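Local coordinates for protein periplasmic beta-glucosidase (PDB 6R5V) that probably hydrolyses terminal, non-reducing beta-D-glucosyl residues, releasing beta-D-glucose, as a periplasmic glycoside hydrolase of family 3, at residues Gly250-Asn255 / Gly282-Met287. The protein carries 1 engineered substitution. Sequence-based numbering, arbitrary orientation.
Engineered in segment 250-255: N255 (natural residue Asp). With XYP (beta-D-xylopyranose), chain C.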
loop_
_atom_site.group_PDB
_atom_site.type_symbol
_atom_site.label_atom_id
_atom_site.label_comp_id
_atom_site.label_asym_id
_atom_site.label_seq_id
_atom_site.Cartn_x
_atom_site.Cartn_y
_atom_site.Cartn_z
ATOM N N GLY A 250 -16.988 26.498 -12.796
ATOM C CA GLY A 250 -17.328 26.921 -11.435
ATOM C C GLY A 250 -16.127 27.366 -10.641
ATOM O O GLY A 250 -15.162 27.884 -11.217
ATOM N N LEU A 251 -16.251 27.226 -9.326
ATOM C CA LEU A 251 -15.372 27.856 -8.331
ATOM C C LEU A 251 -14.447 26.793 -7.744
ATOM O O LEU A 251 -14.977 25.756 -7.325
ATOM C CB LEU A 251 -16.249 28.455 -7.238
ATOM C CG LEU A 251 -15.523 29.120 -6.082
ATOM C CD1 LEU A 251 -14.727 30.312 -6.574
ATOM C CD2 LEU A 251 -16.478 29.514 -4.973
ATOM N N THR A 252 -13.144 27.042 -7.664
ATOM C CA THR A 252 -12.231 26.153 -6.896
ATOM C C THR A 252 -11.960 26.760 -5.523
ATOM O O THR A 252 -11.673 27.973 -5.441
ATOM C CB THR A 252 -10.945 25.901 -7.662
ATOM O OG1 THR A 252 -10.412 27.153 -8.102
ATOM C CG2 THR A 252 -11.164 24.993 -8.839
ATOM N N ILE A 253 -12.029 25.942 -4.494
ATOM C CA ILE A 253 -11.843 26.381 -3.091
ATOM C C ILE A 253 -10.697 25.554 -2.516
ATOM O O ILE A 253 -10.723 24.310 -2.632
ATOM C CB ILE A 253 -13.124 26.186 -2.281
ATOM C CG1 ILE A 253 -14.326 26.851 -2.933
ATOM C CG2 ILE A 253 -12.924 26.613 -0.833
ATOM C CD1 ILE A 253 -15.654 26.587 -2.195
ATOM N N SER A 254 -9.761 26.207 -1.848
ATOM C CA SER A 254 -8.688 25.490 -1.114
ATOM C C SER A 254 -9.270 24.868 0.177
ATOM O O SER A 254 -10.336 25.311 0.659
ATOM C CB SER A 254 -7.549 26.435 -0.834
ATOM O OG SER A 254 -7.762 27.128 0.374
ATOM N N ASN A 255 -8.571 23.894 0.754
ATOM C CA ASN A 255 -8.864 23.386 2.117
ATOM C C ASN A 255 -8.162 24.294 3.134
ATOM O O ASN A 255 -7.360 25.200 2.743
ATOM C CB ASN A 255 -8.481 21.909 2.233
ATOM C CG ASN A 255 -9.272 21.189 3.301
ATOM O OD1 ASN A 255 -9.457 21.693 4.404
ATOM N ND2 ASN A 255 -9.781 20.021 2.976
ATOM N N GLY A 282 -4.636 27.425 -10.248
ATOM C CA GLY A 282 -6.084 27.555 -10.477
ATOM C C GLY A 282 -6.921 27.431 -9.212
ATOM O O GLY A 282 -8.127 27.138 -9.355
ATOM N N VAL A 283 -6.383 27.766 -8.036
ATOM C CA VAL A 283 -7.167 27.841 -6.775
ATOM C C VAL A 283 -7.784 29.255 -6.684
ATOM O O VAL A 283 -7.014 30.212 -6.660
ATOM C CB VAL A 283 -6.277 27.549 -5.561
ATOM C CG1 VAL A 283 -7.026 27.735 -4.274
ATOM C CG2 VAL A 283 -5.690 26.141 -5.607
ATOM N N ASP A 284 -9.100 29.371 -6.683
ATOM C CA ASP A 284 -9.803 30.676 -6.745
ATOM C C ASP A 284 -9.927 31.254 -5.347
ATOM O O ASP A 284 -9.651 32.446 -5.154
ATOM C CB ASP A 284 -11.187 30.542 -7.356
ATOM C CG ASP A 284 -11.169 30.136 -8.810
ATOM O OD1 ASP A 284 -10.094 30.315 -9.481
ATOM O OD2 ASP A 284 -12.183 29.557 -9.236
ATOM N N MET A 285 -10.286 30.417 -4.381
ATOM C CA MET A 285 -10.700 30.897 -3.056
ATOM C C MET A 285 -9.841 30.221 -1.979
ATOM O O MET A 285 -9.580 29.003 -2.066
ATOM C CB MET A 285 -12.214 30.661 -2.927
ATOM C CG MET A 285 -12.806 30.855 -1.581
ATOM S SD MET A 285 -14.628 31.076 -1.733
ATOM C CE MET A 285 -14.789 32.854 -1.616
ATOM N N ASN A 286 -9.366 31.038 -1.028
ATOM C CA ASN A 286 -8.331 30.740 -0.015
ATOM C C ASN A 286 -9.068 30.576 1.308
ATOM O O ASN A 286 -9.605 31.575 1.821
ATOM C CB ASN A 286 -7.293 31.876 -0.074
ATOM C CG ASN A 286 -6.173 31.851 0.945
ATOM O OD1 ASN A 286 -5.687 32.921 1.370
ATOM N ND2 ASN A 286 -5.734 30.662 1.310
ATOM N N MET A 287 -9.110 29.365 1.854
ATOM C CA MET A 287 -9.778 29.114 3.157
ATOM C C MET A 287 -8.823 29.411 4.333
ATOM O O MET A 287 -7.758 28.769 4.436
ATOM C CB MET A 287 -10.269 27.667 3.205
ATOM C CG MET A 287 -11.021 27.313 4.464
ATOM S SD MET A 287 -11.483 25.537 4.491
ATOM C CE MET A 287 -12.822 25.491 3.316
HETATM C C1 XYP C . -11.857 20.449 6.943
HETATM C C2 XYP C . -12.824 21.070 5.909
HETATM C C3 XYP C . -13.656 19.944 5.267
HETATM C C4 XYP C . -12.684 18.976 4.603
HETATM C C5 XYP C . -11.623 18.461 5.573
HETATM O O2 XYP C . -13.580 22.109 6.564
HETATM O O3 XYP C . -14.590 20.321 4.246
HETATM O O4 XYP C . -13.430 17.883 4.096
HETATM O O5 XYP C . -10.989 19.454 6.366
#
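T252 and D284 hydrogen-bond reciprocally, each using its side chain and its backbone NH, where strand 251-253, the seventh of the TIM-type barrel, meets the loop leading into the eighth, 286-287. The hydroxyl OG1 of T252 donates to a lone pair of G282 O at 2.6 Å. OG1 also accepts a bent bond from D284 N, at 2.9 Å. With chi1 at 50°, it sits between the backbone N and the carbonyl carbon, facing the turn after helix 271-281. In return, T252 N points almost straight at D284 OD2, 3.1 Å away, reaching it from above the carboxylate plane. Beyond this pair, M285 N bonds to T252 O and S254 N to M285 O (2.8 Å), bridging I253 with M285. S254 then repeats the side-chain theme: its OG receives M287 N at 3.0 Å in a nearly linear bond.

Further out, R312 and R243 form salt bridges with the D284 carboxylate, and a Schellman motif at G282 ends the helix. Engineered N255 has OD1 3.3 Å from O5 of a bound xylose. Side-chain bonds to main-chain NH groups thus reinforce one backbone bridge, and the arginines, despite nearby D316, would be expected to keep D284 ionised.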